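Local coordinates for protein uricase (Arthrobacter globiformis, PDB 2YZC) that catalyses the oxidation of uric acid by oxygen to 5-hydroxyisourate, which is processed further to (S)-allantoin, at residues K22-L27 and D41-S46; N72-F77 and L90-H95. All coordinates share one frame; numbering follows the deposited sequence.

Contact 1 (K22-L27 and D41-S46)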
ATOM      1  N   LYS A  22     -22.543   1.480   4.184  1.00 16.61           N
ATOM      2  CA  LYS A  22     -21.328   1.226   4.944  1.00 18.11           C
ATOM      3  C   LYS A  22     -20.406   0.367   4.098  1.00 17.25           C
ATOM      4  O   LYS A  22     -20.822  -0.662   3.563  1.00 18.81           O
ATOM      5  CB  LYS A  22     -21.646   0.488   6.247  1.00 18.17           C
ATOM      6  CG  LYS A  22     -20.450   0.400   7.180  1.00 19.45           C
ATOM      7  CD  LYS A  22     -20.149   1.755   7.818  1.00 19.23           C
ATOM      8  CE  LYS A  22     -21.081   2.019   9.001  1.00 24.53           C
ATOM      9  NZ  LYS A  22     -20.880   3.364   9.616  1.00 21.69           N
ATOM     10  N   ALA A  23     -19.156   0.791   3.977  1.00 15.94           N
ATOM     11  CA  ALA A  23     -18.188   0.047   3.186  1.00 14.78           C
ATOM     12  C   ALA A  23     -17.148  -0.644   4.059  1.00 16.49           C
ATOM     13  O   ALA A  23     -16.823  -0.181   5.154  1.00 15.65           O
ATOM     14  CB  ALA A  23     -17.489   0.979   2.202  1.00 17.52           C
ATOM     15  N   GLU A  24     -16.644  -1.762   3.549  1.00 15.65           N
ATOM     16  CA  GLU A  24     -15.612  -2.561   4.196  1.00 16.21           C
ATOM     17  C   GLU A  24     -15.860  -2.968   5.645  1.00 16.08           C
ATOM     18  O   GLU A  24     -15.073  -2.649   6.543  1.00 15.93           O
ATOM     19  CB  GLU A  24     -14.259  -1.853   4.054  1.00 17.90           C
ATOM     20  CG  GLU A  24     -13.934  -1.516   2.592  1.00 17.88           C
ATOM     21  CD  GLU A  24     -12.449  -1.333   2.327  1.00 22.30           C
ATOM     22  OE1 GLU A  24     -12.036  -0.214   1.945  1.00 19.96           O
ATOM     23  OE2 GLU A  24     -11.697  -2.313   2.495  1.00 22.25           O
ATOM     24  N   VAL A  25     -16.959  -3.684   5.855  1.00 13.93           N
ATOM     25  CA  VAL A  25     -17.311  -4.201   7.175  1.00 14.30           C
ATOM     26  C   VAL A  25     -16.596  -5.553   7.239  1.00 15.98           C
ATOM     27  O   VAL A  25     -16.962  -6.489   6.527  1.00 15.82           O
ATOM     28  CB  VAL A  25     -18.836  -4.407   7.304  1.00 16.01           C
ATOM     29  CG1 VAL A  25     -19.171  -5.092   8.634  1.00 15.70           C
ATOM     30  CG2 VAL A  25     -19.542  -3.059   7.214  1.00 15.27           C
ATOM     31  N   ARG A  26     -15.560  -5.644   8.066  1.00 16.93           N
ATOM     32  CA  ARG A  26     -14.794  -6.882   8.182  1.00 17.90           C
ATOM     33  C   ARG A  26     -15.469  -7.862   9.125  1.00 17.65           C
ATOM     34  O   ARG A  26     -15.653  -7.590  10.316  1.00 19.28           O
ATOM     35  CB  ARG A  26     -13.369  -6.571   8.641  1.00 18.14           C
ATOM     36  CG  ARG A  26     -12.540  -5.877   7.564  1.00 19.31           C
ATOM     37  CD  ARG A  26     -12.067  -6.859   6.492  1.00 21.11           C
ATOM     38  NE  ARG A  26     -11.047  -7.774   7.008  1.00 23.18           N
ATOM     39  CZ  ARG A  26     -11.256  -9.050   7.322  1.00 23.91           C
ATOM     40  NH1 ARG A  26     -10.255  -9.788   7.789  1.00 26.34           N
ATOM     41  NH2 ARG A  26     -12.453  -9.595   7.167  1.00 24.40           N
ATOM     42  N   LEU A  27     -15.833  -9.011   8.572  1.00 17.71           N
ATOM     43  CA  LEU A  27     -16.526 -10.042   9.324  1.00 18.65           C
ATOM     44  C   LEU A  27     -15.838 -11.393   9.299  1.00 16.94           C
ATOM     45  O   LEU A  27     -15.377 -11.848   8.258  1.00 17.70           O
ATOM     46  CB  LEU A  27     -17.946 -10.219   8.764  1.00 16.93           C
ATOM     47  CG  LEU A  27     -18.641 -11.559   9.058  1.00 17.98           C
ATOM     48  CD1 LEU A  27     -19.134 -11.590  10.510  1.00 16.78           C
ATOM     49  CD2 LEU A  27     -19.812 -11.742   8.103  1.00 21.14           C
ATOM     50  N   ASP A  41     -14.341 -15.676   6.190  1.00 19.58           N
ATOM     51  CA  ASP A  41     -13.751 -14.350   6.381  1.00 21.35           C
ATOM     52  C   ASP A  41     -14.151 -13.441   5.218  1.00 19.83           C
ATOM     53  O   ASP A  41     -13.759 -13.692   4.081  1.00 18.83           O
ATOM     54  CB  ASP A  41     -12.222 -14.524   6.435  1.00 20.86           C
ATOM     55  CG  ASP A  41     -11.493 -13.305   6.974  1.00 27.79           C
ATOM     56  OD1 ASP A  41     -12.108 -12.225   7.094  1.00 27.62           O
ATOM     57  OD2 ASP A  41     -10.278 -13.435   7.272  1.00 27.46           O
ATOM     58  N   LEU A  42     -14.914 -12.388   5.512  1.00 17.91           N
ATOM     59  CA  LEU A  42     -15.395 -11.460   4.485  1.00 17.77           C
ATOM     60  C   LEU A  42     -15.161  -9.969   4.759  1.00 18.87           C
ATOM     61  O   LEU A  42     -15.031  -9.546   5.907  1.00 18.22           O
ATOM     62  CB  LEU A  42     -16.908 -11.639   4.282  1.00 19.03           C
ATOM     63  CG  LEU A  42     -17.497 -13.000   3.906  1.00 18.82           C
ATOM     64  CD1 LEU A  42     -19.027 -12.904   3.894  1.00 20.23           C
ATOM     65  CD2 LEU A  42     -16.977 -13.427   2.547  1.00 19.09           C
ATOM     66  N   ASN A  43     -15.122  -9.189   3.677  1.00 16.47           N
ATOM     67  CA  ASN A  43     -14.994  -7.732   3.736  1.00 16.89           C
ATOM     68  C   ASN A  43     -16.259  -7.309   2.983  1.00 18.88           C
ATOM     69  O   ASN A  43     -16.299  -7.363   1.751  1.00 18.22           O
ATOM     70  CB  ASN A  43     -13.750  -7.252   2.979  1.00 17.55           C
ATOM     71  CG  ASN A  43     -13.484  -5.769   3.176  1.00 19.76           C
ATOM     72  OD1 ASN A  43     -12.787  -5.134   2.375  1.00 23.02           O
ATOM     73  ND2 ASN A  43     -14.024  -5.210   4.250  1.00 16.00           N
ATOM     74  N   VAL A  44     -17.279  -6.887   3.728  1.00 17.65           N
ATOM     75  CA  VAL A  44     -18.583  -6.536   3.157  1.00 17.03           C
ATOM     76  C   VAL A  44     -18.913  -5.054   2.990  1.00 17.77           C
ATOM     77  O   VAL A  44     -18.622  -4.232   3.851  1.00 17.06           O
ATOM     78  CB  VAL A  44     -19.711  -7.177   4.012  1.00 18.47           C
ATOM     79  CG1 VAL A  44     -21.071  -6.971   3.357  1.00 16.83           C
ATOM     80  CG2 VAL A  44     -19.419  -8.670   4.215  1.00 17.43           C
ATOM     81  N   THR A  45     -19.546  -4.732   1.867  1.00 16.90           N
ATOM     82  CA  THR A  45     -19.951  -3.364   1.582  1.00 16.92           C
ATOM     83  C   THR A  45     -21.432  -3.371   1.217  1.00 18.48           C
ATOM     84  O   THR A  45     -21.877  -4.187   0.407  1.00 18.52           O
ATOM     85  CB  THR A  45     -19.138  -2.770   0.420  1.00 17.69           C
ATOM     86  OG1 THR A  45     -17.780  -2.566   0.843  1.00 17.19           O
ATOM     87  CG2 THR A  45     -19.741  -1.435  -0.029  1.00 19.47           C
ATOM     88  N   SER A  46     -22.182  -2.454   1.820  1.00 18.27           N
ATOM     89  CA  SER A  46     -23.620  -2.336   1.587  1.00 19.38           C
ATOM     90  C   SER A  46     -23.992  -0.915   1.186  1.00 19.17           C
ATOM     91  O   SER A  46     -23.616   0.040   1.863  1.00 20.50           O
ATOM     92  CB  SER A  46     -24.377  -2.712   2.868  1.00 21.43           C
ATOM     93  OG  SER A  46     -25.754  -2.365   2.799  1.00 24.06           O
TER
HETATM   94  O   HOH W   1      -9.442 -12.036   9.705  1.00 28.00           O

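Contact 2 (N72-F77 and L90-H95)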
ATOM      1  N   ASN A  72     -24.688  -2.994  11.415  1.00 17.13           N
ATOM      2  CA  ASN A  72     -25.243  -3.883  12.437  1.00 16.91           C
ATOM      3  C   ASN A  72     -25.994  -5.050  11.806  1.00 17.50           C
ATOM      4  O   ASN A  72     -25.929  -6.180  12.292  1.00 17.14           O
ATOM      5  CB  ASN A  72     -26.208  -3.129  13.361  1.00 18.27           C
ATOM      6  CG  ASN A  72     -25.510  -2.125  14.252  1.00 18.11           C
ATOM      7  OD1 ASN A  72     -24.318  -2.250  14.535  1.00 19.47           O
ATOM      8  ND2 ASN A  72     -26.255  -1.134  14.722  1.00 18.86           N
ATOM      9  N   THR A  73     -26.713  -4.769  10.724  1.00 16.48           N
ATOM     10  CA  THR A  73     -27.494  -5.794  10.043  1.00 18.97           C
ATOM     11  C   THR A  73     -26.602  -6.899   9.491  1.00 18.95           C
ATOM     12  O   THR A  73     -26.969  -8.074   9.522  1.00 19.14           O
ATOM     13  CB  THR A  73     -28.338  -5.173   8.916  1.00 18.62           C
ATOM     14  OG1 THR A  73     -29.135  -4.107   9.456  1.00 19.54           O
ATOM     15  CG2 THR A  73     -29.259  -6.214   8.306  1.00 19.11           C
ATOM     16  N   VAL A  74     -25.426  -6.524   8.992  1.00 19.82           N
ATOM     17  CA  VAL A  74     -24.472  -7.501   8.466  1.00 19.11           C
ATOM     18  C   VAL A  74     -24.066  -8.489   9.565  1.00 18.90           C
ATOM     19  O   VAL A  74     -24.075  -9.705   9.362  1.00 18.51           O
ATOM     20  CB  VAL A  74     -23.202  -6.804   7.930  1.00 20.92           C
ATOM     21  CG1 VAL A  74     -22.134  -7.837   7.582  1.00 20.67           C
ATOM     22  CG2 VAL A  74     -23.554  -5.976   6.700  1.00 21.48           C
ATOM     23  N   TYR A  75     -23.709  -7.971  10.734  1.00 17.61           N
ATOM     24  CA  TYR A  75     -23.306  -8.843  11.834  1.00 16.49           C
ATOM     25  C   TYR A  75     -24.482  -9.669  12.367  1.00 17.03           C
ATOM     26  O   TYR A  75     -24.329 -10.850  12.670  1.00 18.12           O
ATOM     27  CB  TYR A  75     -22.668  -8.015  12.957  1.00 16.25           C
ATOM     28  CG  TYR A  75     -21.297  -7.479  12.595  1.00 16.71           C
ATOM     29  CD1 TYR A  75     -20.254  -8.350  12.283  1.00 18.80           C
ATOM     30  CD2 TYR A  75     -21.049  -6.105  12.534  1.00 18.67           C
ATOM     31  CE1 TYR A  75     -18.997  -7.874  11.915  1.00 15.61           C
ATOM     32  CE2 TYR A  75     -19.787  -5.612  12.166  1.00 16.71           C
ATOM     33  CZ  TYR A  75     -18.774  -6.504  11.858  1.00 17.74           C
ATOM     34  OH  TYR A  75     -17.537  -6.039  11.487  1.00 18.42           O
ATOM     35  N   ALA A  76     -25.654  -9.052  12.475  1.00 17.53           N
ATOM     36  CA  ALA A  76     -26.833  -9.762  12.966  1.00 19.62           C
ATOM     37  C   ALA A  76     -27.166 -10.924  12.034  1.00 19.12           C
ATOM     38  O   ALA A  76     -27.476 -12.024  12.492  1.00 19.45           O
ATOM     39  CB  ALA A  76     -28.030  -8.811  13.066  1.00 17.50           C
ATOM     40  N   PHE A  77     -27.090 -10.687  10.729  1.00 16.77           N
ATOM     41  CA  PHE A  77     -27.396 -11.744   9.780  1.00 18.82           C
ATOM     42  C   PHE A  77     -26.338 -12.836   9.789  1.00 19.06           C
ATOM     43  O   PHE A  77     -26.660 -14.004   9.576  1.00 18.86           O
ATOM     44  CB  PHE A  77     -27.550 -11.185   8.355  1.00 18.77           C
ATOM     45  CG  PHE A  77     -28.895 -10.551   8.084  1.00 22.90           C
ATOM     46  CD1 PHE A  77     -29.285 -10.257   6.779  1.00 24.67           C
ATOM     47  CD2 PHE A  77     -29.770 -10.244   9.126  1.00 23.52           C
ATOM     48  CE1 PHE A  77     -30.523  -9.670   6.513  1.00 24.59           C
ATOM     49  CE2 PHE A  77     -31.012  -9.656   8.870  1.00 25.45           C
ATOM     50  CZ  PHE A  77     -31.389  -9.370   7.562  1.00 25.11           C
ATOM     51  N   LEU A  90     -27.366 -11.975  -0.869  1.00 17.88           N
ATOM     52  CA  LEU A  90     -28.760 -12.034  -1.306  1.00 19.31           C
ATOM     53  C   LEU A  90     -29.709 -11.778  -0.137  1.00 21.65           C
ATOM     54  O   LEU A  90     -30.725 -11.089  -0.282  1.00 20.70           O
ATOM     55  CB  LEU A  90     -29.056 -13.396  -1.947  1.00 20.40           C
ATOM     56  CG  LEU A  90     -28.522 -13.580  -3.376  1.00 22.67           C
ATOM     57  CD1 LEU A  90     -28.553 -15.049  -3.777  1.00 24.33           C
ATOM     58  CD2 LEU A  90     -29.369 -12.747  -4.332  1.00 26.66           C
ATOM     59  N   ARG A  91     -29.376 -12.319   1.027  1.00 21.55           N
ATOM     60  CA  ARG A  91     -30.219 -12.105   2.188  1.00 23.22           C
ATOM     61  C   ARG A  91     -30.227 -10.623   2.560  1.00 22.19           C
ATOM     62  O   ARG A  91     -31.285 -10.044   2.818  1.00 19.92           O
ATOM     63  CB  ARG A  91     -29.730 -12.933   3.376  1.00 24.57           C
ATOM     64  CG  ARG A  91     -30.659 -12.811   4.572  1.00 28.19           C
ATOM     65  CD  ARG A  91     -30.170 -13.557   5.795  1.00 30.73           C
ATOM     66  NE  ARG A  91     -31.088 -13.325   6.908  1.00 34.90           N
ATOM     67  CZ  ARG A  91     -30.869 -13.699   8.163  1.00 33.43           C
ATOM     68  NH1 ARG A  91     -29.751 -14.332   8.486  1.00 33.23           N
ATOM     69  NH2 ARG A  91     -31.774 -13.435   9.097  1.00 35.34           N
ATOM     70  N   LEU A  92     -29.045 -10.011   2.578  1.00 20.57           N
ATOM     71  CA  LEU A  92     -28.922  -8.595   2.913  1.00 20.77           C
ATOM     72  C   LEU A  92     -29.691  -7.719   1.928  1.00 21.30           C
ATOM     73  O   LEU A  92     -30.461  -6.845   2.328  1.00 21.24           O
ATOM     74  CB  LEU A  92     -27.445  -8.175   2.919  1.00 22.28           C
ATOM     75  CG  LEU A  92     -26.617  -8.613   4.129  1.00 24.78           C
ATOM     76  CD1 LEU A  92     -25.125  -8.444   3.849  1.00 22.49           C
ATOM     77  CD2 LEU A  92     -27.045  -7.791   5.341  1.00 22.91           C
ATOM     78  N   GLY A  93     -29.470  -7.956   0.640  1.00 20.10           N
ATOM     79  CA  GLY A  93     -30.139  -7.176  -0.383  1.00 21.00           C
ATOM     80  C   GLY A  93     -31.650  -7.234  -0.297  1.00 20.53           C
ATOM     81  O   GLY A  93     -32.322  -6.204  -0.376  1.00 20.93           O
ATOM     82  N   LYS A  94     -32.193  -8.436  -0.144  1.00 21.03           N
ATOM     83  CA  LYS A  94     -33.640  -8.594  -0.053  1.00 22.73           C
ATOM     84  C   LYS A  94     -34.177  -7.898   1.191  1.00 21.23           C
ATOM     85  O   LYS A  94     -35.253  -7.301   1.159  1.00 22.30           O
ATOM     86  CB  LYS A  94     -34.018 -10.074  -0.018  1.00 23.96           C
ATOM     87  CG  LYS A  94     -33.645 -10.843  -1.275  1.00 28.39           C
ATOM     88  CD  LYS A  94     -34.001 -12.315  -1.121  1.00 33.60           C
ATOM     89  CE  LYS A  94     -33.487 -13.140  -2.283  1.00 34.65           C
ATOM     90  NZ  LYS A  94     -33.737 -14.598  -2.073  1.00 37.87           N
ATOM     91  N   HIS A  95     -33.422  -7.974   2.282  1.00 20.66           N
ATOM     92  CA  HIS A  95     -33.825  -7.350   3.538  1.00 20.75           C
ATOM     93  C   HIS A  95     -34.054  -5.850   3.400  1.00 21.06           C
ATOM     94  O   HIS A  95     -35.113  -5.337   3.768  1.00 20.41           O
ATOM     95  CB  HIS A  95     -32.765  -7.570   4.617  1.00 20.79           C
ATOM     96  CG  HIS A  95     -32.940  -6.687   5.811  1.00 21.79           C
ATOM     97  ND1 HIS A  95     -33.974  -6.845   6.709  1.00 23.09           N
ATOM     98  CD2 HIS A  95     -32.244  -5.601   6.226  1.00 21.69           C
ATOM     99  CE1 HIS A  95     -33.909  -5.893   7.625  1.00 24.20           C
ATOM    100  NE2 HIS A  95     -32.869  -5.126   7.354  1.00 24.43           N
TER
HETATM  101  O   HOH W   2     -31.739  -3.054   8.886  1.00 22.96           O
HETATM  102  O   HOH W   3     -27.478 -15.069   7.125  1.00 31.17           O

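Contact 1 (K22-L27 and D41-S46)
A G1 beta bulge interrupts the antiparallel hairpin formed by strands 13-31 and 38-50 in the first uricase-family region of the chain: Glu-24 and Val-25 both face Val-44. Glu-24 carries the positive phi (52°) of such a bulge, and its N turns to the Thr-45 side chain, giving a nearly straight 3.0 Å bond to OG1. Val-25 N donates to Val-44 O at 2.7 Å, in the carbonyl plane on a lone pair, while Val-44 N returns a bond to Val-25 O from above that carbonyl's plane. Beyond the bulge the ladder is regular, with Leu-27 and Leu-42 joined by a reciprocal pair of backbone bonds. Val-25, Val-44, Leu-27 and Leu-42 share the face turned to helices 67-78 and 85-99, where Phe-88 touches both leucines.

Lys-22, a charge-relay residue, opens segment 22-27. Its side chain runs out to the allantoate pocket, and NZ is hydrogen-bonded to Thr-67 OG1. Ser-46 N meets Lys-22 O at 2.8 Å.

Arg-26 and Asn-43 share the other face, and the Glu-24 side chain also lies against Asn-43. The Glu-24 carboxylate reaches the second subunit, with a salt bridge to Arg-274 and a hydrogen bond to Tyr-276 there. Arg-26 is bent at chi2 (-77°) and chi3 (-70°), which curls its guanidinium back over the neighbouring strand. Arg-26 NH2 forms the salt bridge to Asp-41 OD1 at 2.7 Å, and water 1 links NH1, weakly, to Asp-41 OD2. The same Arg-26 NH2 holds Leu-42 O at 2.9 Å from above the carbonyl plane; Leu-27 N reaches that oxygen at 2.8 Å from the opposite face.

Contact 2 (N72-F77 and L90-H95)
Phe-77 and Arg-91 stack where helices 67-78 and 85-99 pack together, the short-segment axes approaching to 10.7 Å at 129°. The guanidinium lies flat on the ring in a cation-pi contact, planes 6° apart and Arg-91 CZ 3.8 Å from the centroid of the Phe-77 ring. Arg-91 reaches there with an extended chain, CG anti to the backbone N (chi1 -176°). The opposite ring face carries Thr-73 CG2 from the same helix.

The aromatic pair is T-shaped: the edge of Phe-77 points at the face of His-95, with Phe-77 CZ 3.6 Å from His-95 CG. Apolar packing continues through Leu-92, whose CD2 lies 3.6 Å from Phe-77 CD1 and whose CD1 meets Val-74 CG2.

Two waters bridge the helices: one joins Thr-73 OG1 to His-95 NE2, the other Phe-77 O to Arg-91 NH1. Thr-73 OG1 also bonds to Thr-69 O, and Arg-91 NH1 to Asp-80 in a salt bridge. An alanine in place of Phe-77 would probably leave the guanidinium and the His-95 face without their aromatic partner and open a gap beside Leu-92. Water supplies the hydrogen-bonded links, and the Phe-77 ring much of the direct hold, its face likely to stabilise the Arg-91 charge.

From the N terminus, the chain runs along strand 13-31 and turns back along strand 38-50, so contact 1 closes the hairpin, with 13 residues between its segments. Further on, past the short helix 53-57, it enters helix 67-78 and then helix 85-99, and contact 2 closes the turn between the two helices, with 12 residues between its segments. The two lie in series, neither enclosing nor crossing the other. Tyr-75 joins them: its OH makes a probable hydrogen bond to Arg-26 O at 2.7 Å, and its side chain packs on Val-25 and Leu-27. Val-74 also touches Val-25. Contact 1 thus belongs to the sheet and contact 2 to the helices covering it, and both reach the second subunit.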